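Local coordinates for sulfur carrier protein ThiS adenylyltransferase (Escherichia coli, PDB 1ZUD) that adenylates the C-terminal glycine of the sulfur carrier protein ThiS with ATP, an activating step in thiamin biosynthesis, at residues D61-N67 and D78-K83; G38-A43 and V194-T199; L146-S150 and Q201-A205. The contacts are given in a common frame with arbitrary orientation. Numbering follows the deposited sequence.

Contact 1. Residues D61-N67 and D78-K83; sequences DDVHLSN and DIDRPK
Two antiparallel pieces of one long loop pair through a single beta bridge, D62 opposite P82 with their CA atoms 4.2 Å apart. D61-V63 is extended, and L65-N67 closes into a 3-10 turn, where L65 packs on R8 of the second subunit. The second piece opens with a type II beta turn, D78 to R81, closed by R81 N to D78 O at 3.0 Å. I79 packs its CD1 4.0 Å from L65 CB and its CG1 4.2 Å from V63 CG1. D80, at positive phi, gives its N to V63 O (2.8 Å), and a water joins V63 O, H64 ND1 and D80 OD1. R81 O receives V63 N at 2.8 Å. P82 is the N-cap residue of the next helix. K83, an ATP-binding residue, has its backbone N held by D61 O (2.9 Å), and its extended side chain (chi1 m, then all t) runs past V63, CG to CG2 3.8 Å. K83 NZ bonds weakly to N67 OD1 (3.2 Å), reaches D61 OD1 through a second water and has a further partner in Q71. The whole loop links strand 54-58 to helix 83-94, whose first residue is K83.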
ATOM      1  N   ASP C  61      -1.642  24.334  -5.441  1.00 22.59           N
ATOM      2  CA  ASP C  61      -0.185  24.512  -5.524  1.00 22.87           C
ATOM      3  C   ASP C  61       0.384  24.452  -6.941  1.00 21.27           C
ATOM      4  O   ASP C  61      -0.311  24.088  -7.842  1.00 20.62           O
ATOM      5  CB  ASP C  61       0.516  23.430  -4.715  1.00 25.78           C
ATOM      6  CG  ASP C  61       0.334  23.611  -3.213  1.00 40.17           C
ATOM      7  OD1 ASP C  61      -0.085  22.637  -2.545  1.00 39.85           O
ATOM      8  OD2 ASP C  61       0.623  24.721  -2.701  1.00 39.88           O
ATOM      9  N   ASP C  62       1.656  24.829  -7.092  1.00 23.21           N
ATOM     10  CA  ASP C  62       2.402  24.735  -8.353  1.00 26.84           C
ATOM     11  C   ASP C  62       3.456  23.624  -8.088  1.00 23.89           C
ATOM     12  O   ASP C  62       3.838  23.377  -6.949  1.00 25.79           O
ATOM     13  CB  ASP C  62       3.137  26.065  -8.681  1.00 25.10           C
ATOM     14  CG  ASP C  62       2.170  27.186  -9.166  1.00 38.83           C
ATOM     15  OD1 ASP C  62       1.089  26.896  -9.733  1.00 35.94           O
ATOM     16  OD2 ASP C  62       2.495  28.380  -8.984  1.00 42.32           O
ATOM     17  N   VAL C  63       3.932  22.953  -9.122  1.00 22.45           N
ATOM     18  CA  VAL C  63       4.925  21.922  -8.896  1.00 22.18           C
ATOM     19  C   VAL C  63       6.262  22.514  -8.411  1.00 23.90           C
ATOM     20  O   VAL C  63       6.739  23.530  -8.927  1.00 27.62           O
ATOM     21  CB  VAL C  63       5.135  21.093 -10.182  1.00 18.89           C
ATOM     22  CG1 VAL C  63       6.196  20.011  -9.930  1.00 17.38           C
ATOM     23  CG2 VAL C  63       3.728  20.473 -10.639  1.00 20.69           C
ATOM     24  N   HIS C  64       6.883  21.871  -7.422  1.00 24.84           N
ATOM     25  CA  HIS C  64       8.180  22.339  -6.903  1.00 24.32           C
ATOM     26  C   HIS C  64       9.104  21.155  -7.032  1.00 26.04           C
ATOM     27  O   HIS C  64       8.643  20.017  -6.966  1.00 24.93           O
ATOM     28  CB  HIS C  64       8.053  22.759  -5.434  0.50 28.02           C
ATOM     29  CG  HIS C  64       7.039  23.839  -5.208  0.50 38.49           C
ATOM     30  ND1 HIS C  64       7.119  25.077  -5.815  0.50 39.94           N
ATOM     31  CD2 HIS C  64       5.885  23.845  -4.495  0.50 36.13           C
ATOM     32  CE1 HIS C  64       6.055  25.793  -5.493  0.50 39.04           C
ATOM     33  NE2 HIS C  64       5.291  25.067  -4.695  0.50 34.94           N
ATOM     34  N   LEU C  65      10.418  21.403  -7.116  1.00 21.69           N
ATOM     35  CA  LEU C  65      11.366  20.311  -7.286  1.00 22.12           C
ATOM     36  C   LEU C  65      11.283  19.289  -6.148  1.00 24.07           C
ATOM     37  O   LEU C  65      11.383  18.089  -6.389  1.00 20.17           O
ATOM     38  CB  LEU C  65      12.809  20.878  -7.378  1.00 20.76           C
ATOM     39  CG  LEU C  65      13.949  19.877  -7.256  1.00 27.04           C
ATOM     40  CD1 LEU C  65      13.869  18.851  -8.444  1.00 25.07           C
ATOM     41  CD2 LEU C  65      15.280  20.652  -7.246  1.00 23.46           C
ATOM     42  N   SER C  66      11.121  19.769  -4.915  1.00 21.48           N
ATOM     43  CA  SER C  66      11.065  18.853  -3.769  1.00 23.48           C
ATOM     44  C   SER C  66       9.813  17.939  -3.749  1.00 23.12           C
ATOM     45  O   SER C  66       9.742  16.986  -2.979  1.00 25.07           O
ATOM     46  CB  SER C  66      11.152  19.640  -2.467  1.00 24.59           C
ATOM     47  OG  SER C  66       9.951  20.346  -2.282  1.00 28.38           O
ATOM     48  N   ASN C  67       8.836  18.237  -4.588  1.00 21.67           N
ATOM     49  CA  ASN C  67       7.628  17.407  -4.737  1.00 24.45           C
ATOM     50  C   ASN C  67       7.892  16.057  -5.401  1.00 27.21           C
ATOM     51  O   ASN C  67       7.229  15.064  -5.112  1.00 20.86           O
ATOM     52  CB  ASN C  67       6.618  18.073  -5.691  1.00 28.96           C
ATOM     53  CG  ASN C  67       6.026  19.363  -5.151  1.00 28.58           C
ATOM     54  OD1 ASN C  67       5.351  20.060  -5.897  1.00 29.16           O
ATOM     55  ND2 ASN C  67       6.260  19.676  -3.861  1.00 28.25           N
ATOM     56  N   ASP C  78       7.683  19.942 -15.347  1.00 25.17           N
ATOM     57  CA  ASP C  78       6.489  20.616 -14.877  1.00 26.12           C
ATOM     58  C   ASP C  78       6.752  21.601 -13.770  1.00 25.22           C
ATOM     59  O   ASP C  78       5.813  22.214 -13.291  1.00 26.69           O
ATOM     60  CB  ASP C  78       5.476  19.602 -14.349  1.00 29.69           C
ATOM     61  CG  ASP C  78       5.065  18.602 -15.413  1.00 36.45           C
ATOM     62  OD1 ASP C  78       4.746  19.033 -16.538  1.00 36.07           O
ATOM     63  OD2 ASP C  78       5.066  17.385 -15.124  1.00 34.13           O
ATOM     64  N   ILE C  79       7.998  21.748 -13.323  1.00 25.27           N
ATOM     65  CA  ILE C  79       8.244  22.658 -12.214  1.00 23.21           C
ATOM     66  C   ILE C  79       7.720  24.078 -12.481  1.00 26.82           C
ATOM     67  O   ILE C  79       7.865  24.603 -13.574  1.00 26.49           O
ATOM     68  CB  ILE C  79       9.741  22.622 -11.826  1.00 25.22           C
ATOM     69  CG1 ILE C  79      10.033  21.265 -11.164  1.00 26.08           C
ATOM     70  CG2 ILE C  79      10.142  23.869 -11.011  1.00 27.05           C
ATOM     71  CD1 ILE C  79      11.533  20.868 -11.162  1.00 24.15           C
ATOM     72  N   ASP C  80       7.061  24.659 -11.469  1.00 23.96           N
ATOM     73  CA  ASP C  80       6.462  25.987 -11.526  1.00 29.68           C
ATOM     74  C   ASP C  80       5.099  26.064 -12.205  1.00 26.42           C
ATOM     75  O   ASP C  80       4.467  27.102 -12.200  1.00 28.14           O
ATOM     76  CB  ASP C  80       7.410  27.039 -12.145  1.00 33.54           C
ATOM     77  CG  ASP C  80       8.650  27.293 -11.297  1.00 39.68           C
ATOM     78  OD1 ASP C  80       8.595  27.124 -10.057  1.00 41.18           O
ATOM     79  OD2 ASP C  80       9.691  27.677 -11.879  1.00 45.87           O
ATOM     80  N   ARG C  81       4.614  24.960 -12.746  1.00 21.16           N
ATOM     81  CA  ARG C  81       3.300  24.974 -13.375  1.00 22.59           C
ATOM     82  C   ARG C  81       2.194  24.557 -12.366  1.00 26.09           C
ATOM     83  O   ARG C  81       2.482  23.841 -11.395  1.00 23.53           O
ATOM     84  CB  ARG C  81       3.356  24.064 -14.593  1.00 23.94           C
ATOM     85  CG  ARG C  81       4.451  24.480 -15.641  1.00 22.94           C
ATOM     86  CD  ARG C  81       4.382  23.484 -16.854  1.00 31.00           C
ATOM     87  NE  ARG C  81       3.019  23.428 -17.435  1.00 43.94           N
ATOM     88  CZ  ARG C  81       2.470  22.354 -18.019  1.00 46.90           C
ATOM     89  NH1 ARG C  81       3.162  21.224 -18.120  1.00 50.85           N
ATOM     90  NH2 ARG C  81       1.211  22.384 -18.464  1.00 43.51           N
ATOM     91  N   PRO C  82       0.935  25.011 -12.569  1.00 25.24           N
ATOM     92  CA  PRO C  82      -0.197  24.683 -11.656  1.00 27.52           C
ATOM     93  C   PRO C  82      -0.453  23.169 -11.570  1.00 23.23           C
ATOM     94  O   PRO C  82      -0.613  22.528 -12.591  1.00 21.92           O
ATOM     95  CB  PRO C  82      -1.399  25.415 -12.283  1.00 27.41           C
ATOM     96  CG  PRO C  82      -0.723  26.471 -13.251  1.00 24.54           C
ATOM     97  CD  PRO C  82       0.484  25.778 -13.758  1.00 23.07           C
ATOM     98  N   LYS C  83      -0.548  22.622 -10.345  1.00 23.02           N
ATOM     99  CA  LYS C  83      -0.726  21.187 -10.186  1.00 21.09           C
ATOM    100  C   LYS C  83      -1.958  20.580 -10.815  1.00 24.53           C
ATOM    101  O   LYS C  83      -1.874  19.490 -11.403  1.00 23.74           O
ATOM    102  CB  LYS C  83      -0.652  20.767  -8.711  1.00 24.19           C
ATOM    103  CG  LYS C  83       0.766  20.579  -8.216  1.00 31.11           C
ATOM    104  CD  LYS C  83       0.798  20.045  -6.786  1.00 28.13           C
ATOM    105  CE  LYS C  83       2.193  20.231  -6.240  1.00 29.19           C
ATOM    106  NZ  LYS C  83       2.330  19.832  -4.804  1.00 27.32           N
TER
HETATM  107  O   HOH W   1      -0.004  19.855  -3.452  1.00 34.87           O
HETATM  108  O   HOH W   2       7.886  25.926  -7.979  1.00 43.28           O

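Contact 2. Residues G38-A43 and V194-T199; sequences GLGTPA and VGVMGT
This is a close, fully buried packing of helix on helix: the loop and first turn of helix 40-50 lie against the N-terminal half of helix 191-210. The closest CA pair is L39 and G198, 4.0 Å, with G198 CA making a CA-H...O contact to L39 O at 3.4 Å. A side chain at G198 would point toward the other segment and collide with L39 O, so glycine is what permits this approach. G38 is similar: V194, with chi1 p, lays its CG2 3.5 Å from G38 C, and a CB on G38 would clash with V194 CG1. G40 is the last glycine of a GxGxxG-like, Rossmann-type turn after strand 30-34, and G38, within that turn, is an ATP-binding residue. L39 (chi1 m, chi2 t) reaches across so that its CD2 meets V194 CG2 and M197 CB, both at 3.6 Å. Further along, P42 CG sits 4.0 Å from G195 O and P42 CB 3.7 Å from T199 OG1, the latter hydroxyl being hydrogen-bonded to G195 O (2.9 Å). A43 CB meets G198 O at 3.4 Å. The CA atoms of A43 and T199 are 5.0 Å apart. The backbone of L39 also hydrogen-bonds to the ThiS chain, whose G66 packs on V194, while P42 touches Y46 of the second subunit.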
ATOM      1  N   GLY C  38       1.304  13.730  -2.383  1.00 22.96           N
ATOM      2  CA  GLY C  38       1.742  12.344  -2.285  1.00 20.57           C
ATOM      3  C   GLY C  38       0.570  11.350  -2.274  1.00 24.03           C
ATOM      4  O   GLY C  38       0.657  10.188  -2.746  1.00 20.01           O
ATOM      5  N   LEU C  39      -0.550  11.763  -1.704  1.00 18.34           N
ATOM      6  CA  LEU C  39      -1.692  10.833  -1.647  1.00 17.13           C
ATOM      7  C   LEU C  39      -2.479  10.916  -2.953  1.00 15.38           C
ATOM      8  O   LEU C  39      -2.930   9.920  -3.541  1.00 17.57           O
ATOM      9  CB  LEU C  39      -2.676  11.256  -0.521  1.00 17.77           C
ATOM     10  CG  LEU C  39      -2.156  11.161   0.908  1.00 20.02           C
ATOM     11  CD1 LEU C  39      -3.172  11.842   1.894  1.00 22.90           C
ATOM     12  CD2 LEU C  39      -2.016   9.630   1.235  1.00 21.07           C
ATOM     13  N   GLY C  40      -2.696  12.151  -3.357  1.00 16.15           N
ATOM     14  CA  GLY C  40      -3.531  12.376  -4.505  1.00 23.44           C
ATOM     15  C   GLY C  40      -2.987  11.967  -5.850  1.00 19.92           C
ATOM     16  O   GLY C  40      -3.785  11.521  -6.695  1.00 18.62           O
ATOM     17  N   THR C  41      -1.682  12.129  -6.072  1.00 22.97           N
ATOM     18  CA  THR C  41      -1.200  11.767  -7.410  1.00 23.83           C
ATOM     19  C   THR C  41      -1.344  10.249  -7.701  1.00 20.13           C
ATOM     20  O   THR C  41      -1.835   9.908  -8.763  1.00 19.28           O
ATOM     21  CB  THR C  41       0.251  12.249  -7.645  1.00 23.52           C
ATOM     22  OG1 THR C  41       1.105  11.750  -6.623  1.00 27.08           O
ATOM     23  CG2 THR C  41       0.305  13.762  -7.637  1.00 24.50           C
ATOM     24  N   PRO C  42      -0.953   9.327  -6.784  1.00 23.56           N
ATOM     25  CA  PRO C  42      -1.180   7.918  -7.191  1.00 22.60           C
ATOM     26  C   PRO C  42      -2.668   7.596  -7.232  1.00 25.82           C
ATOM     27  O   PRO C  42      -3.106   6.811  -8.090  1.00 25.30           O
ATOM     28  CB  PRO C  42      -0.490   7.079  -6.132  1.00 20.30           C
ATOM     29  CG  PRO C  42      -0.316   8.022  -4.991  1.00 17.71           C
ATOM     30  CD  PRO C  42      -0.247   9.410  -5.492  1.00 19.82           C
ATOM     31  N   ALA C  43      -3.459   8.162  -6.316  1.00 23.30           N
ATOM     32  CA  ALA C  43      -4.893   7.857  -6.379  1.00 23.91           C
ATOM     33  C   ALA C  43      -5.477   8.279  -7.735  1.00 19.49           C
ATOM     34  O   ALA C  43      -6.241   7.538  -8.376  1.00 25.04           O
ATOM     35  CB  ALA C  43      -5.663   8.559  -5.232  1.00 28.90           C
ATOM     36  N   VAL C 194       3.513   7.367   1.748  1.00 21.82           N
ATOM     37  CA  VAL C 194       2.359   8.193   1.413  1.00 22.62           C
ATOM     38  C   VAL C 194       1.743   7.607   0.121  1.00 21.75           C
ATOM     39  O   VAL C 194       0.521   7.637  -0.095  1.00 21.86           O
ATOM     40  CB  VAL C 194       2.722   9.731   1.269  1.00 29.03           C
ATOM     41  CG1 VAL C 194       3.714   9.992   0.118  1.00 18.94           C
ATOM     42  CG2 VAL C 194       1.457  10.493   0.949  1.00 25.64           C
ATOM     43  N   GLY C 195       2.589   7.057  -0.738  1.00 19.57           N
ATOM     44  CA  GLY C 195       2.101   6.449  -1.980  1.00 21.45           C
ATOM     45  C   GLY C 195       1.194   5.239  -1.701  1.00 21.72           C
ATOM     46  O   GLY C 195       0.146   5.100  -2.361  1.00 24.05           O
ATOM     47  N   VAL C 196       1.567   4.378  -0.756  1.00 17.13           N
ATOM     48  CA  VAL C 196       0.701   3.252  -0.523  1.00 21.34           C
ATOM     49  C   VAL C 196      -0.666   3.694   0.028  1.00 18.21           C
ATOM     50  O   VAL C 196      -1.692   3.133  -0.373  1.00 19.70           O
ATOM     51  CB  VAL C 196       1.270   2.167   0.436  1.00 28.06           C
ATOM     52  CG1 VAL C 196       2.563   1.612  -0.118  1.00 35.88           C
ATOM     53  CG2 VAL C 196       1.420   2.664   1.813  1.00 38.68           C
ATOM     54  N   MET C 197      -0.685   4.740   0.847  1.00 16.28           N
ATOM     55  CA  MET C 197      -1.969   5.222   1.406  1.00 20.72           C
ATOM     56  C   MET C 197      -2.838   5.780   0.307  1.00 22.58           C
ATOM     57  O   MET C 197      -4.041   5.532   0.265  1.00 19.97           O
ATOM     58  CB  MET C 197      -1.727   6.290   2.496  1.00 21.82           C
ATOM     59  CG  MET C 197      -0.804   5.806   3.639  1.00 19.02           C
ATOM     60  SD  MET C 197      -1.183   4.160   4.368  1.00 22.84           S
ATOM     61  CE  MET C 197      -2.931   4.495   4.986  1.00 25.90           C
ATOM     62  N   GLY C 198      -2.252   6.553  -0.616  1.00 18.16           N
ATOM     63  CA  GLY C 198      -3.102   7.072  -1.669  1.00 13.72           C
ATOM     64  C   GLY C 198      -3.577   5.987  -2.615  1.00 17.56           C
ATOM     65  O   GLY C 198      -4.703   6.041  -3.123  1.00 19.03           O
ATOM     66  N   THR C 199      -2.712   5.014  -2.905  1.00 17.05           N
ATOM     67  CA  THR C 199      -3.122   3.908  -3.787  1.00 17.86           C
ATOM     68  C   THR C 199      -4.272   3.137  -3.100  1.00 21.27           C
ATOM     69  O   THR C 199      -5.234   2.678  -3.769  1.00 18.61           O
ATOM     70  CB  THR C 199      -1.920   2.954  -4.064  1.00 23.96           C
ATOM     71  OG1 THR C 199      -0.891   3.735  -4.665  1.00 21.13           O
ATOM     72  CG2 THR C 199      -2.298   1.817  -5.062  1.00 18.89           C
TER

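Contact 3. Residues L146-S150 and Q201-A205; sequences LITAS and QALEA
Strand 146-150 and helix 201-205 run nearly antiparallel, at 167° between their N-to-C directions, with the two axes 8.8 Å apart at closest approach. The nearest CA pair is I147 and Q201, at 6.3 Å. Strand alternation decides who takes part: I147 and A149 point their CB atoms toward the helix, T148 and S150 away from it. I147 (chi1 m, chi2 t) reaches out to the helix, its CD1 lying 3.5 Å from A205 N, 3.8 Å from E204 CB and 4.0 Å from A205 CB. Q201 crosses the gap in the other direction. With chi1 m and chi2 t it extends to the strand, where its NE2 donates to I147 O at 3.1 Å and its CD rests 3.5 Å from A149 CB. The same NE2 also bonds to D124 O, so one side-chain amide ties the helix to two neighbouring strands, 121-124 and 146-152. E204 starts toward the strand, but its carboxylate turns off to salt bridges with R220 and K207. On the other face of the sheet, L146 and T148 pack on helix 129-141. A mixed sheet carrying helices on both faces is the layered alpha/beta architecture of the ThiF family's Rossmann-type fold.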
ATOM      1  N   LEU C 146     -16.871   9.441   2.003  1.00 22.77           N
ATOM      2  CA  LEU C 146     -15.581  10.108   2.097  1.00 23.60           C
ATOM      3  C   LEU C 146     -14.460   9.081   2.411  1.00 21.47           C
ATOM      4  O   LEU C 146     -14.551   8.286   3.364  1.00 21.06           O
ATOM      5  CB  LEU C 146     -15.635  11.235   3.188  1.00 19.39           C
ATOM      6  CG  LEU C 146     -14.308  11.914   3.591  1.00 26.57           C
ATOM      7  CD1 LEU C 146     -13.699  12.629   2.390  1.00 18.20           C
ATOM      8  CD2 LEU C 146     -14.519  12.915   4.709  1.00 23.50           C
ATOM      9  N   ILE C 147     -13.420   9.067   1.580  1.00 16.02           N
ATOM     10  CA  ILE C 147     -12.297   8.154   1.816  1.00 16.30           C
ATOM     11  C   ILE C 147     -11.149   9.056   2.159  1.00 20.24           C
ATOM     12  O   ILE C 147     -10.677   9.837   1.334  1.00 22.58           O
ATOM     13  CB  ILE C 147     -12.006   7.282   0.546  1.00 25.62           C
ATOM     14  CG1 ILE C 147     -13.244   6.431   0.237  1.00 20.52           C
ATOM     15  CG2 ILE C 147     -10.791   6.374   0.793  1.00 26.18           C
ATOM     16  CD1 ILE C 147     -13.252   5.722  -1.149  1.00 25.33           C
ATOM     17  N   THR C 148     -10.649   8.932   3.373  1.00 20.14           N
ATOM     18  CA  THR C 148      -9.603   9.832   3.795  1.00 17.91           C
ATOM     19  C   THR C 148      -8.352   9.131   4.227  1.00 19.79           C
ATOM     20  O   THR C 148      -8.414   8.074   4.830  1.00 22.14           O
ATOM     21  CB  THR C 148     -10.121  10.768   5.000  1.00 31.62           C
ATOM     22  OG1 THR C 148      -9.057  11.631   5.436  1.00 33.42           O
ATOM     23  CG2 THR C 148     -10.570   9.906   6.220  1.00 30.55           C
ATOM     24  N   ALA C 149      -7.207   9.739   3.960  1.00 20.16           N
ATOM     25  CA  ALA C 149      -5.934   9.115   4.370  1.00 22.12           C
ATOM     26  C   ALA C 149      -4.900  10.181   4.671  1.00 18.68           C
ATOM     27  O   ALA C 149      -5.066  11.311   4.292  1.00 19.94           O
ATOM     28  CB  ALA C 149      -5.426   8.161   3.255  1.00 21.80           C
ATOM     29  N   SER C 150      -3.840   9.806   5.389  1.00 20.06           N
ATOM     30  CA  SER C 150      -2.788  10.733   5.725  1.00 22.04           C
ATOM     31  C   SER C 150      -1.499   9.909   5.895  1.00 19.96           C
ATOM     32  O   SER C 150      -1.521   8.652   6.017  1.00 20.90           O
ATOM     33  CB  SER C 150      -3.125  11.463   7.046  1.00 25.59           C
ATOM     34  OG  SER C 150      -3.326  10.505   8.075  1.00 24.31           O
ATOM     35  N   GLN C 201      -6.481   4.413  -1.076  1.00 19.37           N
ATOM     36  CA  GLN C 201      -7.660   5.243  -1.261  1.00 22.04           C
ATOM     37  C   GLN C 201      -8.294   4.914  -2.624  1.00 22.16           C
ATOM     38  O   GLN C 201      -9.498   4.795  -2.712  1.00 17.88           O
ATOM     39  CB  GLN C 201      -7.290   6.722  -1.261  1.00 23.90           C
ATOM     40  CG  GLN C 201      -6.968   7.224   0.120  1.00 24.52           C
ATOM     41  CD  GLN C 201      -6.699   8.703   0.084  1.00 26.65           C
ATOM     42  OE1 GLN C 201      -5.583   9.104  -0.233  1.00 26.06           O
ATOM     43  NE2 GLN C 201      -7.715   9.522   0.385  1.00 25.88           N
ATOM     44  N   ALA C 202      -7.497   4.808  -3.698  1.00 16.19           N
ATOM     45  CA  ALA C 202      -8.080   4.441  -5.013  1.00 15.80           C
ATOM     46  C   ALA C 202      -8.808   3.077  -4.950  1.00 16.04           C
ATOM     47  O   ALA C 202      -9.891   2.887  -5.524  1.00 18.58           O
ATOM     48  CB  ALA C 202      -6.899   4.378  -6.137  1.00 14.44           C
ATOM     49  N   LEU C 203      -8.154   2.101  -4.332  1.00 16.82           N
ATOM     50  CA  LEU C 203      -8.720   0.784  -4.171  1.00 19.37           C
ATOM     51  C   LEU C 203     -10.121   0.891  -3.490  1.00 19.01           C
ATOM     52  O   LEU C 203     -11.086   0.269  -3.931  1.00 19.00           O
ATOM     53  CB  LEU C 203      -7.843  -0.088  -3.248  1.00 18.80           C
ATOM     54  CG  LEU C 203      -7.708  -1.609  -3.555  1.00 36.05           C
ATOM     55  CD1 LEU C 203      -7.349  -2.338  -2.253  1.00 23.03           C
ATOM     56  CD2 LEU C 203      -8.893  -2.268  -4.270  1.00 22.39           C
ATOM     57  N   GLU C 204     -10.203   1.634  -2.397  1.00 20.44           N
ATOM     58  CA  GLU C 204     -11.496   1.748  -1.668  1.00 21.15           C
ATOM     59  C   GLU C 204     -12.544   2.402  -2.590  1.00 22.24           C
ATOM     60  O   GLU C 204     -13.723   2.051  -2.591  1.00 20.24           O
ATOM     61  CB  GLU C 204     -11.260   2.578  -0.371  1.00 19.58           C
ATOM     62  CG  GLU C 204     -10.400   1.808   0.672  1.00 24.28           C
ATOM     63  CD  GLU C 204     -10.943   0.409   0.965  1.00 29.79           C
ATOM     64  OE1 GLU C 204     -10.157  -0.557   1.187  1.00 29.82           O
ATOM     65  OE2 GLU C 204     -12.185   0.264   0.954  1.00 34.00           O
ATOM     66  N   ALA C 205     -12.105   3.340  -3.414  1.00 18.54           N
ATOM     67  CA  ALA C 205     -13.030   4.025  -4.318  1.00 22.21           C
ATOM     68  C   ALA C 205     -13.598   3.108  -5.374  1.00 18.02           C
ATOM     69  O   ALA C 205     -14.797   3.155  -5.694  1.00 20.34           O
ATOM     70  CB  ALA C 205     -12.347   5.241  -5.003  1.00 20.63           C
TER

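Overall arrangement
Contacts 2 and 3 use successive parts of helix 191-210, one against 38-43 and the other against strand 146-152. Their centres are 9 Å apart and they touch: L39 CD1 lies 3.1 Å from A149 O, and L39 CB 3.6 Å from Q201 OE1. Contact 1 stands apart, its centre about 17 Å from that of contact 2 and 24 Å from that of contact 3, with nearest atoms about 6 Å and 14 Å away. Contacts 1 and 2 each supply an ATP-binding residue, K83 and G38, and R70, another, lies close to both N67 and V194. L39 and V194 of contact 2 and S150 of contact 3 meet ThiS. All three also touch the second subunit.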